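Local coordinates for protein GCN5-related N-acetyltransferase (Kribbella flavida, PDB 4H89) that probably transfers an acyl group, most likely acetyl from acetyl-coenzyme A as in other GCN5-related N-acetyltransferases, to an unspecified acceptor, at residues R12-A17 with S60-A65; P24-I29 with S93-A98; G86-S91 with G121-Q126; A129-N134 with V164-M169. One frame throughout, in Å; residues are numbered along the deposited sequence. Where two conformers were deposited one is given.

How the interactions relate
Read from the N terminus, interaction 1 closes the first loop: strand 10-13 runs on into helix 19-32, and the chain returns through helix 44-51 to pair 60-65 antiparallel with 12-17. Interaction 2 starts inside that loop, at 24-29, and ends at 93-98, so it crosses interaction 1 and lays helix 19-32 on the sheet. It also crosses interaction 3, which opens at 86-91 on the same strand 89-96 and closes at 121-126 after helix 105-119. Interaction 4 follows in series, joining the far end of strand 124-131 to strand 164-172. Interactions 3 and 4 touch where Q126 packs on V168 and M169.

Interaction 1 (R12-A17 with S60-A65)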
loop_
_atom_site.group_PDB
_atom_site.type_symbol
_atom_site.label_atom_id
_atom_site.label_comp_id
_atom_site.label_asym_id
_atom_site.label_seq_id
_atom_site.Cartn_x
_atom_site.Cartn_y
_atom_site.Cartn_z
ATOM N N ARG A 12 -1.462 -4.098 -25.730
ATOM C CA ARG A 12 -0.860 -2.887 -26.244
ATOM C C ARG A 12 -1.105 -1.772 -25.236
ATOM O O ARG A 12 -1.940 -1.876 -24.326
ATOM C CB ARG A 12 -1.466 -2.466 -27.589
ATOM C CG ARG A 12 -2.961 -2.181 -27.557
ATOM C CD ARG A 12 -3.433 -1.447 -28.803
ATOM N NE ARG A 12 -4.882 -1.268 -28.863
ATOM C CZ ARG A 12 -5.618 -0.373 -28.154
ATOM N NH1 ARG A 12 -5.093 0.476 -27.295
ATOM N NH2 ARG A 12 -6.953 -0.293 -28.300
ATOM N N ASP A 13 -0.347 -0.672 -25.386
ATOM C CA ASP A 13 -0.568 0.475 -24.550
ATOM C C ASP A 13 -2.036 0.937 -24.687
ATOM O O ASP A 13 -2.618 0.963 -25.761
ATOM C CB ASP A 13 0.311 1.668 -24.937
ATOM C CG ASP A 13 1.765 1.479 -24.641
ATOM O OD1 ASP A 13 2.221 0.416 -24.213
ATOM O OD2 ASP A 13 2.482 2.478 -24.899
ATOM N N ALA A 14 -2.636 1.299 -23.563
ATOM C CA ALA A 14 -3.974 1.854 -23.550
ATOM C C ALA A 14 -3.938 3.232 -24.209
ATOM O O ALA A 14 -2.985 3.982 -24.036
ATOM C CB ALA A 14 -4.481 1.961 -22.127
ATOM N N GLU A 15 -5.004 3.540 -24.946
ATOM C CA GLU A 15 -5.227 4.849 -25.539
ATOM C C GLU A 15 -6.285 5.516 -24.698
ATOM O O GLU A 15 -7.082 4.843 -24.049
ATOM C CB GLU A 15 -5.699 4.689 -27.006
ATOM C CG GLU A 15 -4.559 4.074 -27.862
ATOM C CD GLU A 15 -4.943 3.443 -29.219
ATOM O OE1 GLU A 15 -6.029 3.731 -29.779
ATOM O OE2 GLU A 15 -4.118 2.638 -29.748
ATOM N N ASP A 16 -6.321 6.832 -24.688
ATOM C CA ASP A 16 -7.326 7.561 -23.890
ATOM C C ASP A 16 -8.753 7.159 -24.199
ATOM O O ASP A 16 -9.588 6.980 -23.284
ATOM C CB ASP A 16 -7.164 9.041 -24.099
ATOM C CG ASP A 16 -5.846 9.535 -23.592
ATOM O OD1 ASP A 16 -5.637 9.480 -22.345
ATOM O OD2 ASP A 16 -5.016 9.927 -24.448
ATOM N N ALA A 17 -8.991 6.884 -25.470
ATOM C CA ALA A 17 -10.267 6.411 -25.946
ATOM C C ALA A 17 -10.679 5.036 -25.459
ATOM O O ALA A 17 -11.866 4.694 -25.597
ATOM C CB ALA A 17 -10.287 6.456 -27.467
ATOM N N SER A 60 5.761 4.013 -15.351
ATOM C CA SER A 60 4.394 3.510 -15.203
ATOM C C SER A 60 3.794 3.334 -16.569
ATOM O O SER A 60 4.231 3.938 -17.524
ATOM C CB SER A 60 3.576 4.532 -14.414
ATOM O OG SER A 60 4.053 4.642 -13.062
ATOM N N ARG A 61 2.757 2.488 -16.639
ATOM C CA ARG A 61 2.146 2.157 -17.915
ATOM C C ARG A 61 0.781 1.563 -17.686
ATOM O O ARG A 61 0.557 0.930 -16.653
ATOM C CB ARG A 61 3.069 1.187 -18.679
ATOM C CG ARG A 61 2.552 0.621 -20.009
ATOM C CD ARG A 61 3.714 -0.104 -20.686
ATOM N NE ARG A 61 3.325 -0.746 -21.930
ATOM C CZ ARG A 61 3.242 -2.052 -22.129
ATOM N NH1 ARG A 61 3.489 -2.893 -21.156
ATOM N NH2 ARG A 61 2.895 -2.465 -23.307
ATOM N N THR A 62 -0.121 1.797 -18.641
ATOM C CA THR A 62 -1.430 1.120 -18.655
ATOM C C THR A 62 -1.581 0.465 -19.996
ATOM O O THR A 62 -1.289 1.070 -21.033
ATOM C CB THR A 62 -2.545 2.120 -18.386
ATOM O OG1 THR A 62 -2.278 2.808 -17.167
ATOM C CG2 THR A 62 -3.924 1.462 -18.348
ATOM N N THR A 63 -2.050 -0.784 -19.983
ATOM C CA THR A 63 -2.274 -1.566 -21.183
ATOM C C THR A 63 -3.716 -2.017 -21.294
ATOM O O THR A 63 -4.442 -2.016 -20.296
ATOM C CB THR A 63 -1.404 -2.822 -21.206
ATOM O OG1 THR A 63 -1.743 -3.639 -20.096
ATOM C CG2 THR A 63 0.065 -2.453 -21.145
ATOM N N VAL A 64 -4.067 -2.408 -22.511
ATOM C CA VAL A 64 -5.324 -3.129 -22.765
ATOM C C VAL A 64 -5.000 -4.414 -23.495
ATOM O O VAL A 64 -4.037 -4.475 -24.278
ATOM C CB VAL A 64 -6.383 -2.327 -23.536
ATOM C CG1 VAL A 64 -6.974 -1.251 -22.671
ATOM C CG2 VAL A 64 -5.814 -1.776 -24.832
ATOM N N ALA A 65 -5.841 -5.419 -23.268
ATOM C CA ALA A 65 -5.869 -6.625 -24.095
ATOM C C ALA A 65 -7.079 -6.450 -25.029
ATOM O O ALA A 65 -8.185 -6.149 -24.565
ATOM C CB ALA A 65 -6.097 -7.820 -23.241
#
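The guanidinium of R12 lies over V64, with methyl CG2 against one of its faces, 3.4 Å from NH1. CG of R12 takes the crowded position between backbone N and carbonyl carbon (chi1 60°), and from there the extended chain runs beside V64, pointing the same way. On the opposite face sits the carboxylate of E15; its OE2 is well out of the guanidinium plane, so that pairing is one of charges alone. In the plane, NH1 donates to D13 O, and D18 supplies a further salt bridge.

The backbone evidence is a short antiparallel pairing: R12 and V64 form a hydrogen-bonded pair, R12 N to V64 O at 3.0 Å and V64 N to R12 O at 2.8 Å, each nearly along the C=O axis. A14 N then reaches T62 O at 2.9 Å, almost straight at hydrogen (176°) although it comes from above the carbonyl plane. These bonds fix strand 10-13, outermost within the chain, to strand 61-66 of the GNAT sheet.

Beyond the non-hydrogen-bonded pair D13-T63, the extended R61 side chain crosses D13 at about a right angle. It grips OD1 of D13 side-on, from NE at 2.8 Å and from NH2 at 3.1 Å, with the carboxylate turned 67° from the guanidinium plane. NH1 of R61 bridges to D112 of helix 105-119, so its charge is shared between two acids, which would probably favour both carboxylates staying ionised.

Interaction 2 (P24-I29 with S93-A98); sequences PFFREI and SFMVAA
From the strand, the side chain of selenomethionine M95 reaches up against helix 19-32. Its CB meets CB of F25 at 4.0 Å; CG, anti to the carbonyl carbon (chi1 -57°), passes close to the CD1 methyl of I29. SE then settles against the helix backbone, 3.6 Å from F26 CA, and the terminal CE turns at chi3 to end at the edge of the F26 ring, 3.5 Å from CD1. F26 and M95 lie side by side, pointing the same way, whereas I29 crosses M95 obliquely.

The axes of helix segment 24-29 and strand segment 93-96 cross at 97° and approach to 8.4 Å, so the helix lies almost square across strand 89-96, a central strand of the mixed GNAT sheet. W51 of helix 44-51 also touches M95, and F26 is met edge-to-face by Y38.

Past the end of the strand the chain bends along the F25 ring. There A97 lies over one face, its N 4.2 Å above the plane and over the ring centre, and its CB comes within 3.5 Å of F25 CE1. The phenyl is placed with CG beside the backbone N, anti to the carbonyl carbon. One turn on, the extended side chain of E28 carries OE1 to the backbone N of A98, a weak bond of 3.4 Å, though fairly straight at hydrogen (165°).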
loop_
_atom_site.group_PDB
_atom_site.type_symbol
_atom_site.label_atom_id
_atom_site.label_comp_id
_atom_site.label_asym_id
_atom_site.label_seq_id
_atom_site.Cartn_x
_atom_site.Cartn_y
_atom_site.Cartn_z
ATOM N N PRO A 24 -16.463 -0.049 -17.057
ATOM C CA PRO A 24 -17.369 -1.088 -16.534
ATOM C C PRO A 24 -16.686 -2.242 -15.864
ATOM O O PRO A 24 -17.295 -2.867 -14.986
ATOM C CB PRO A 24 -18.202 -1.516 -17.756
ATOM C CG PRO A 24 -17.640 -0.816 -18.941
ATOM C CD PRO A 24 -16.654 0.215 -18.493
ATOM N N PHE A 25 -15.445 -2.575 -16.244
ATOM C CA PHE A 25 -14.730 -3.643 -15.525
ATOM C C PHE A 25 -14.500 -3.281 -14.102
ATOM O O PHE A 25 -14.630 -4.098 -13.216
ATOM C CB PHE A 25 -13.322 -3.937 -16.081
ATOM C CG PHE A 25 -13.245 -4.195 -17.550
ATOM C CD1 PHE A 25 -14.350 -4.582 -18.272
ATOM C CD2 PHE A 25 -12.008 -4.045 -18.195
ATOM C CE1 PHE A 25 -14.268 -4.793 -19.627
ATOM C CE2 PHE A 25 -11.925 -4.231 -19.563
ATOM C CZ PHE A 25 -13.052 -4.635 -20.272
ATOM N N PHE A 26 -14.054 -2.044 -13.902
ATOM C CA PHE A 26 -13.830 -1.519 -12.576
ATOM C C PHE A 26 -15.091 -1.612 -11.747
ATOM O O PHE A 26 -15.094 -2.091 -10.609
ATOM C CB PHE A 26 -13.247 -0.091 -12.636
ATOM C CG PHE A 26 -13.132 0.536 -11.298
ATOM C CD1 PHE A 26 -12.115 0.169 -10.434
ATOM C CD2 PHE A 26 -14.040 1.446 -10.849
ATOM C CE1 PHE A 26 -11.996 0.733 -9.186
ATOM C CE2 PHE A 26 -13.943 1.981 -9.565
ATOM C CZ PHE A 26 -12.919 1.634 -8.744
ATOM N N ARG A 27 -16.189 -1.099 -12.292
ATOM C CA ARG A 27 -17.473 -1.172 -11.590
ATOM C C ARG A 27 -17.881 -2.602 -11.240
ATOM O O ARG A 27 -18.353 -2.822 -10.106
ATOM C CB ARG A 27 -18.563 -0.457 -12.365
ATOM C CG ARG A 27 -18.331 1.021 -12.551
ATOM C CD ARG A 27 -18.228 1.808 -11.255
ATOM N NE ARG A 27 -18.094 3.219 -11.546
ATOM C CZ ARG A 27 -17.665 4.116 -10.677
ATOM N NH1 ARG A 27 -17.265 3.792 -9.474
ATOM N NH2 ARG A 27 -17.552 5.375 -11.047
ATOM N N GLU A 28 -17.688 -3.558 -12.171
ATOM C CA GLU A 28 -18.007 -4.992 -11.916
ATOM C C GLU A 28 -17.205 -5.458 -10.702
ATOM O O GLU A 28 -17.750 -6.036 -9.761
ATOM C CB GLU A 28 -17.629 -5.937 -13.099
ATOM C CG GLU A 28 -18.378 -5.804 -14.441
ATOM C CD GLU A 28 -17.943 -6.784 -15.595
ATOM O OE1 GLU A 28 -16.732 -7.126 -15.851
ATOM O OE2 GLU A 28 -18.850 -7.209 -16.331
ATOM N N ILE A 29 -15.902 -5.156 -10.691
ATOM C CA ILE A 29 -15.041 -5.630 -9.590
ATOM C C ILE A 29 -15.441 -5.090 -8.231
ATOM O O ILE A 29 -15.499 -5.849 -7.269
ATOM C CB ILE A 29 -13.553 -5.335 -9.866
ATOM C CG1 ILE A 29 -13.049 -6.309 -10.942
ATOM C CG2 ILE A 29 -12.692 -5.420 -8.599
ATOM C CD1 ILE A 29 -11.724 -5.928 -11.584
ATOM N N SER A 93 -1.854 -3.994 -11.252
ATOM C CA SER A 93 -3.227 -4.437 -11.087
ATOM C C SER A 93 -3.807 -4.855 -12.431
ATOM O O SER A 93 -3.396 -4.353 -13.455
ATOM C CB SER A 93 -4.080 -3.280 -10.521
ATOM O OG SER A 93 -3.593 -2.836 -9.272
ATOM N N PHE A 94 -4.768 -5.788 -12.368
ATOM C CA PHE A 94 -5.359 -6.392 -13.554
ATOM C C PHE A 94 -6.864 -6.424 -13.462
ATOM O O PHE A 94 -7.415 -6.707 -12.390
ATOM C CB PHE A 94 -4.851 -7.846 -13.728
ATOM C CG PHE A 94 -3.362 -7.920 -13.802
ATOM C CD1 PHE A 94 -2.713 -7.771 -15.008
ATOM C CD2 PHE A 94 -2.587 -8.054 -12.661
ATOM C CE1 PHE A 94 -1.325 -7.744 -15.074
ATOM C CE2 PHE A 94 -1.202 -8.026 -12.729
ATOM C CZ PHE A 94 -0.567 -7.915 -13.931
HETATM N N MSE A 95 -7.508 -6.164 -14.597
HETATM C CA MSE A 95 -8.963 -6.336 -14.709
HETATM C C MSE A 95 -9.246 -7.002 -16.000
HETATM O O MSE A 95 -8.826 -6.577 -17.043
HETATM C CB MSE A 95 -9.667 -4.997 -14.703
HETATM C CG MSE A 95 -9.285 -4.275 -13.429
HETATM SE SE MSE A 95 -10.469 -2.756 -13.247
HETATM C CE MSE A 95 -10.800 -2.945 -11.333
ATOM N N VAL A 96 -9.988 -8.082 -15.920
ATOM C CA VAL A 96 -10.437 -8.829 -17.099
ATOM C C VAL A 96 -11.967 -8.838 -17.135
ATOM O O VAL A 96 -12.615 -9.148 -16.147
ATOM C CB VAL A 96 -9.905 -10.267 -17.065
ATOM C CG1 VAL A 96 -10.427 -11.074 -18.238
ATOM C CG2 VAL A 96 -8.371 -10.285 -17.056
ATOM N N ALA A 97 -12.530 -8.519 -18.285
ATOM C CA ALA A 97 -13.981 -8.573 -18.475
ATOM C C ALA A 97 -14.537 -9.922 -18.117
ATOM O O ALA A 97 -13.966 -10.924 -18.461
ATOM C CB ALA A 97 -14.326 -8.243 -19.931
ATOM N N ALA A 98 -15.645 -9.946 -17.395
ATOM C CA ALA A 98 -16.261 -11.238 -17.034
ATOM C C ALA A 98 -16.437 -12.152 -18.252
ATOM O O ALA A 98 -16.131 -13.354 -18.225
ATOM C CB ALA A 98 -17.592 -11.030 -16.354
#

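Interaction 3 (G86-S91 with G121-Q126)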
loop_
_atom_site.group_PDB
_atom_site.type_symbol
_atom_site.label_atom_id
_atom_site.label_comp_id
_atom_site.label_asym_id
_atom_site.label_seq_id
_atom_site.Cartn_x
_atom_site.Cartn_y
_atom_site.Cartn_z
ATOM N N GLY A 86 12.225 2.631 -2.517
ATOM C CA GLY A 86 11.521 1.397 -2.868
ATOM C C GLY A 86 11.124 1.252 -4.324
ATOM O O GLY A 86 10.444 0.278 -4.680
ATOM N N ALA A 87 11.542 2.196 -5.168
ATOM C CA ALA A 87 11.023 2.299 -6.503
ATOM C C ALA A 87 11.531 1.210 -7.484
ATOM O O ALA A 87 11.095 1.135 -8.625
ATOM C CB ALA A 87 11.286 3.663 -7.056
ATOM N N HIS A 88 12.516 0.418 -7.057
ATOM C CA HIS A 88 13.031 -0.665 -7.863
ATOM C C HIS A 88 12.152 -1.925 -7.843
ATOM O O HIS A 88 12.441 -2.889 -8.546
ATOM C CB HIS A 88 14.451 -1.035 -7.399
ATOM C CG HIS A 88 14.510 -1.427 -5.978
ATOM N ND1 HIS A 88 14.402 -0.510 -4.959
ATOM C CD2 HIS A 88 14.550 -2.643 -5.406
ATOM C CE1 HIS A 88 14.414 -1.143 -3.803
ATOM N NE2 HIS A 88 14.504 -2.447 -4.055
ATOM N N VAL A 89 11.070 -1.866 -7.061
ATOM C CA VAL A 89 10.100 -2.937 -7.039
ATOM C C VAL A 89 8.836 -2.405 -7.744
ATOM O O VAL A 89 8.288 -1.394 -7.317
ATOM C CB VAL A 89 9.753 -3.360 -5.605
ATOM C CG1 VAL A 89 8.758 -4.502 -5.614
ATOM C CG2 VAL A 89 10.987 -3.762 -4.823
ATOM N N ALA A 90 8.410 -3.087 -8.805
ATOM C CA ALA A 90 7.190 -2.725 -9.518
ATOM C C ALA A 90 5.995 -3.390 -8.862
ATOM O O ALA A 90 6.124 -4.326 -8.091
ATOM C CB ALA A 90 7.305 -3.255 -10.945
ATOM N N SER A 91 4.817 -2.877 -9.200
ATOM C CA SER A 91 3.563 -3.584 -8.910
ATOM C C SER A 91 2.627 -3.365 -10.057
ATOM O O SER A 91 2.937 -2.660 -11.022
ATOM C CB SER A 91 2.991 -3.050 -7.618
ATOM O OG SER A 91 1.854 -3.817 -7.184
ATOM N N GLY A 121 13.952 -2.105 -16.121
ATOM C CA GLY A 121 15.008 -2.117 -15.141
ATOM C C GLY A 121 14.633 -2.407 -13.709
ATOM O O GLY A 121 15.485 -2.390 -12.826
ATOM N N PHE A 122 13.377 -2.779 -13.465
ATOM C CA PHE A 122 12.982 -3.112 -12.108
ATOM C C PHE A 122 13.722 -4.379 -11.680
ATOM O O PHE A 122 14.097 -5.228 -12.498
ATOM C CB PHE A 122 11.459 -3.314 -12.038
ATOM C CG PHE A 122 10.636 -2.041 -12.166
ATOM C CD1 PHE A 122 10.377 -1.253 -11.081
ATOM C CD2 PHE A 122 10.177 -1.647 -13.392
ATOM C CE1 PHE A 122 9.569 -0.127 -11.168
ATOM C CE2 PHE A 122 9.335 -0.540 -13.507
ATOM C CZ PHE A 122 9.058 0.250 -12.402
ATOM N N ARG A 123 13.849 -4.533 -10.369
ATOM C CA ARG A 123 14.509 -5.692 -9.753
ATOM C C ARG A 123 13.536 -6.774 -9.258
ATOM O O ARG A 123 13.943 -7.899 -9.019
ATOM C CB ARG A 123 15.365 -5.262 -8.588
ATOM C CG ARG A 123 16.612 -4.566 -9.028
ATOM C CD ARG A 123 17.380 -3.947 -7.878
ATOM N NE ARG A 123 18.804 -3.779 -8.165
ATOM C CZ ARG A 123 19.311 -2.815 -8.925
ATOM N NH1 ARG A 123 20.602 -2.747 -8.988
ATOM N NH2 ARG A 123 18.561 -1.911 -9.621
ATOM N N ALA A 124 12.251 -6.442 -9.139
ATOM C CA ALA A 124 11.243 -7.354 -8.627
ATOM C C ALA A 124 9.876 -6.752 -8.883
ATOM O O ALA A 124 9.762 -5.608 -9.267
ATOM C CB ALA A 124 11.459 -7.595 -7.146
ATOM N N ILE A 125 8.882 -7.593 -8.647
ATOM C CA ILE A 125 7.475 -7.212 -8.700
ATOM C C ILE A 125 6.794 -7.709 -7.425
ATOM O O ILE A 125 7.032 -8.816 -6.977
ATOM C CB ILE A 125 6.740 -7.843 -9.891
ATOM C CG1 ILE A 125 7.477 -7.594 -11.198
ATOM C CG2 ILE A 125 5.324 -7.296 -10.022
ATOM C CD1 ILE A 125 7.046 -8.470 -12.366
ATOM N N GLN A 126 5.941 -6.879 -6.849
ATOM C CA GLN A 126 5.215 -7.219 -5.635
ATOM C C GLN A 126 3.735 -6.932 -5.855
ATOM O O GLN A 126 3.381 -5.870 -6.380
ATOM C CB GLN A 126 5.746 -6.349 -4.488
ATOM C CG GLN A 126 5.069 -6.520 -3.159
ATOM C CD GLN A 126 5.747 -5.766 -2.071
ATOM O OE1 GLN A 126 6.981 -5.521 -2.109
ATOM N NE2 GLN A 126 4.984 -5.416 -1.058
#
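A90 CB sits over the face of the F122 ring, 3.7 Å from its centroid and 14° off the normal, a CH-pi contact inside the beta-alpha-beta unit formed by strand 89-96, helix 105-119 and strand 124-131. Parallel pairing sets this register: A90 N donates to A124 O at 2.9 Å from above the carbonyl plane, and Q126 N donates to A90 O at 2.8 Å nearly along the C=O axis. V89 pairs with A124 and A90 with I125, the latter pair sharing the sheet face that meets M113 of helix 105-119. Towards the other face, V89 CG1 packs on Q126 CB at 3.7 Å.

Before the strands start, R123 N is bonded to H88 O at 2.8 Å, so the turn from G86 to V89 is tied to the chain that leaves the helix. That exit is a Schellman motif at G121, whose positive phi (93°) calls for glycine; it delivers F122 towards A90, where W116 meets the ring as well. H88 bonds through NE2 to E154 O of the second subunit. At the far end, S91 OG, anti to its backbone N, donates to Q126 O at 2.7 Å.

Interaction 4 (A129-N134 with V164-M169)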
loop_
_atom_site.group_PDB
_atom_site.type_symbol
_atom_site.label_atom_id
_atom_site.label_comp_id
_atom_site.label_asym_id
_atom_site.label_seq_id
_atom_site.Cartn_x
_atom_site.Cartn_y
_atom_site.Cartn_z
ATOM N N ALA A 129 -1.697 -7.271 -2.075
ATOM C CA ALA A 129 -2.908 -7.832 -1.520
ATOM C C ALA A 129 -3.637 -8.654 -2.550
ATOM O O ALA A 129 -4.264 -8.138 -3.474
ATOM C CB ALA A 129 -3.808 -6.725 -1.032
ATOM N N VAL A 130 -3.509 -9.953 -2.457
ATOM C CA VAL A 130 -4.178 -10.887 -3.307
ATOM C C VAL A 130 -5.121 -11.714 -2.429
ATOM O O VAL A 130 -4.713 -12.311 -1.460
ATOM C CB VAL A 130 -3.225 -11.825 -4.068
ATOM C CG1 VAL A 130 -4.041 -12.698 -4.999
ATOM C CG2 VAL A 130 -2.160 -11.005 -4.814
ATOM N N VAL A 131 -6.431 -11.615 -2.693
ATOM C CA VAL A 131 -7.422 -12.258 -1.846
ATOM C C VAL A 131 -7.204 -13.772 -1.938
ATOM O O VAL A 131 -7.159 -14.338 -3.029
ATOM C CB VAL A 131 -8.871 -11.877 -2.269
ATOM C CG1 VAL A 131 -9.896 -12.609 -1.418
ATOM C CG2 VAL A 131 -9.083 -10.364 -2.189
ATOM N N GLU A 132 -7.109 -14.445 -0.782
ATOM C CA GLU A 132 -6.724 -15.861 -0.809
ATOM C C GLU A 132 -7.747 -16.796 -1.440
ATOM O O GLU A 132 -7.423 -17.869 -1.885
ATOM C CB GLU A 132 -6.296 -16.377 0.558
ATOM C CG GLU A 132 -7.443 -16.547 1.480
ATOM C CD GLU A 132 -7.096 -17.308 2.759
ATOM O OE1 GLU A 132 -6.447 -18.371 2.661
ATOM O OE2 GLU A 132 -7.576 -16.906 3.821
ATOM N N THR A 133 -8.974 -16.340 -1.485
ATOM C CA THR A 133 -10.055 -17.060 -2.157
ATOM C C THR A 133 -10.108 -16.849 -3.660
ATOM O O THR A 133 -10.871 -17.513 -4.363
ATOM C CB THR A 133 -11.416 -16.666 -1.566
ATOM O OG1 THR A 133 -11.544 -15.261 -1.576
ATOM C CG2 THR A 133 -11.480 -17.103 -0.111
ATOM N N ASN A 134 -9.307 -15.937 -4.175
ATOM C CA ASN A 134 -9.249 -15.658 -5.611
ATOM C C ASN A 134 -8.245 -16.633 -6.203
ATOM O O ASN A 134 -7.171 -16.246 -6.679
ATOM C CB ASN A 134 -8.866 -14.208 -5.796
ATOM C CG ASN A 134 -8.892 -13.746 -7.241
ATOM O OD1 ASN A 134 -9.369 -14.439 -8.153
ATOM N ND2 ASN A 134 -8.367 -12.540 -7.456
ATOM N N VAL A 164 -11.308 -13.337 5.198
ATOM C CA VAL A 164 -10.284 -14.181 4.587
ATOM C C VAL A 164 -8.966 -13.406 4.454
ATOM O O VAL A 164 -8.883 -12.171 4.624
ATOM C CB VAL A 164 -10.741 -14.725 3.215
ATOM C CG1 VAL A 164 -12.023 -15.519 3.382
ATOM C CG2 VAL A 164 -10.913 -13.638 2.176
ATOM N N GLY A 165 -7.900 -14.148 4.172
ATOM C CA GLY A 165 -6.567 -13.545 4.111
ATOM C C GLY A 165 -6.276 -12.771 2.848
ATOM O O GLY A 165 -6.858 -12.986 1.803
ATOM N N LEU A 166 -5.285 -11.872 2.989
ATOM C CA LEU A 166 -4.685 -11.185 1.869
ATOM C C LEU A 166 -3.208 -11.608 1.743
ATOM O O LEU A 166 -2.423 -11.327 2.643
ATOM C CB LEU A 166 -4.793 -9.665 2.050
ATOM C CG LEU A 166 -6.186 -9.035 1.910
ATOM C CD1 LEU A 166 -6.077 -7.543 2.194
ATOM C CD2 LEU A 166 -6.781 -9.297 0.513
ATOM N N HIS A 167 -2.856 -12.278 0.647
ATOM C CA HIS A 167 -1.492 -12.666 0.402
ATOM C C HIS A 167 -0.704 -11.436 -0.038
ATOM O O HIS A 167 -1.221 -10.608 -0.806
ATOM C CB HIS A 167 -1.398 -13.634 -0.755
ATOM C CG HIS A 167 -2.061 -14.943 -0.591
ATOM N ND1 HIS A 167 -1.958 -15.778 0.488
ATOM C CD2 HIS A 167 -2.811 -15.586 -1.510
ATOM C CE1 HIS A 167 -2.638 -16.886 0.218
ATOM N NE2 HIS A 167 -3.164 -16.781 -0.986
ATOM N N VAL A 168 0.570 -11.404 0.343
ATOM C CA VAL A 168 1.546 -10.549 -0.307
ATOM C C VAL A 168 2.339 -11.476 -1.216
ATOM O O VAL A 168 2.802 -12.505 -0.755
ATOM C CB VAL A 168 2.483 -9.914 0.743
ATOM C CG1 VAL A 168 3.552 -9.061 0.042
ATOM C CG2 VAL A 168 1.635 -9.089 1.717
HETATM N N MSE A 169 2.449 -11.147 -2.495
HETATM C CA MSE A 169 3.109 -11.994 -3.464
HETATM C C MSE A 169 4.270 -11.242 -4.102
HETATM O O MSE A 169 4.257 -10.019 -4.201
HETATM C CB MSE A 169 2.191 -12.487 -4.542
HETATM C CG MSE A 169 1.000 -13.238 -3.940
HETATM SE SE MSE A 169 -0.114 -14.221 -5.185
HETATM C CE MSE A 169 0.986 -15.742 -5.657
HETATM O O HOH W 1 -4.820 -18.859 -2.033
#
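Strand segments 129-131 and 164-169 run antiparallel with a marked twist, their N-to-C directions 135° apart, and V130 and H167 form the hydrogen-bonded pair: V130 N to H167 O at 2.9 Å and H167 N to V130 O at 2.8 Å, the second on a lone pair. E132 N extends the pairing to G165 O, reaching it from above the carbonyl plane.

E132 then answers with its side chain. CG occupies the crowded position between backbone N and carbonyl carbon (chi1 73°), folding the carboxylate back so that OE2 accepts from G165 N at 2.8 Å through its anti lone pair. Glycine suits this spot, since a CB there would crowd OE2.

In the fold, the contact joins strand 124-131 to strand 164-172 on the C-terminal side of the GNAT sheet, as the chain turns from V131 to N134, the N-cap of helix 135-143. On one face of the sheet V131 spreads its two methyls, CG1 to V164 CG2 at 3.9 Å and CG2 to L166 CD2 at 3.7 Å. On the face that carries V130 and H167, V130 CG2 meets SE of selenomethionine M169 at 3.8 Å, the two side chains crossing at about a right angle, beside V138 and W141 of that helix. The H167 imidazole is held at both nitrogens: ND1 bonds to T151, and NE2 shares an in-plane water, 2.9 Å away, that donates to E132 O.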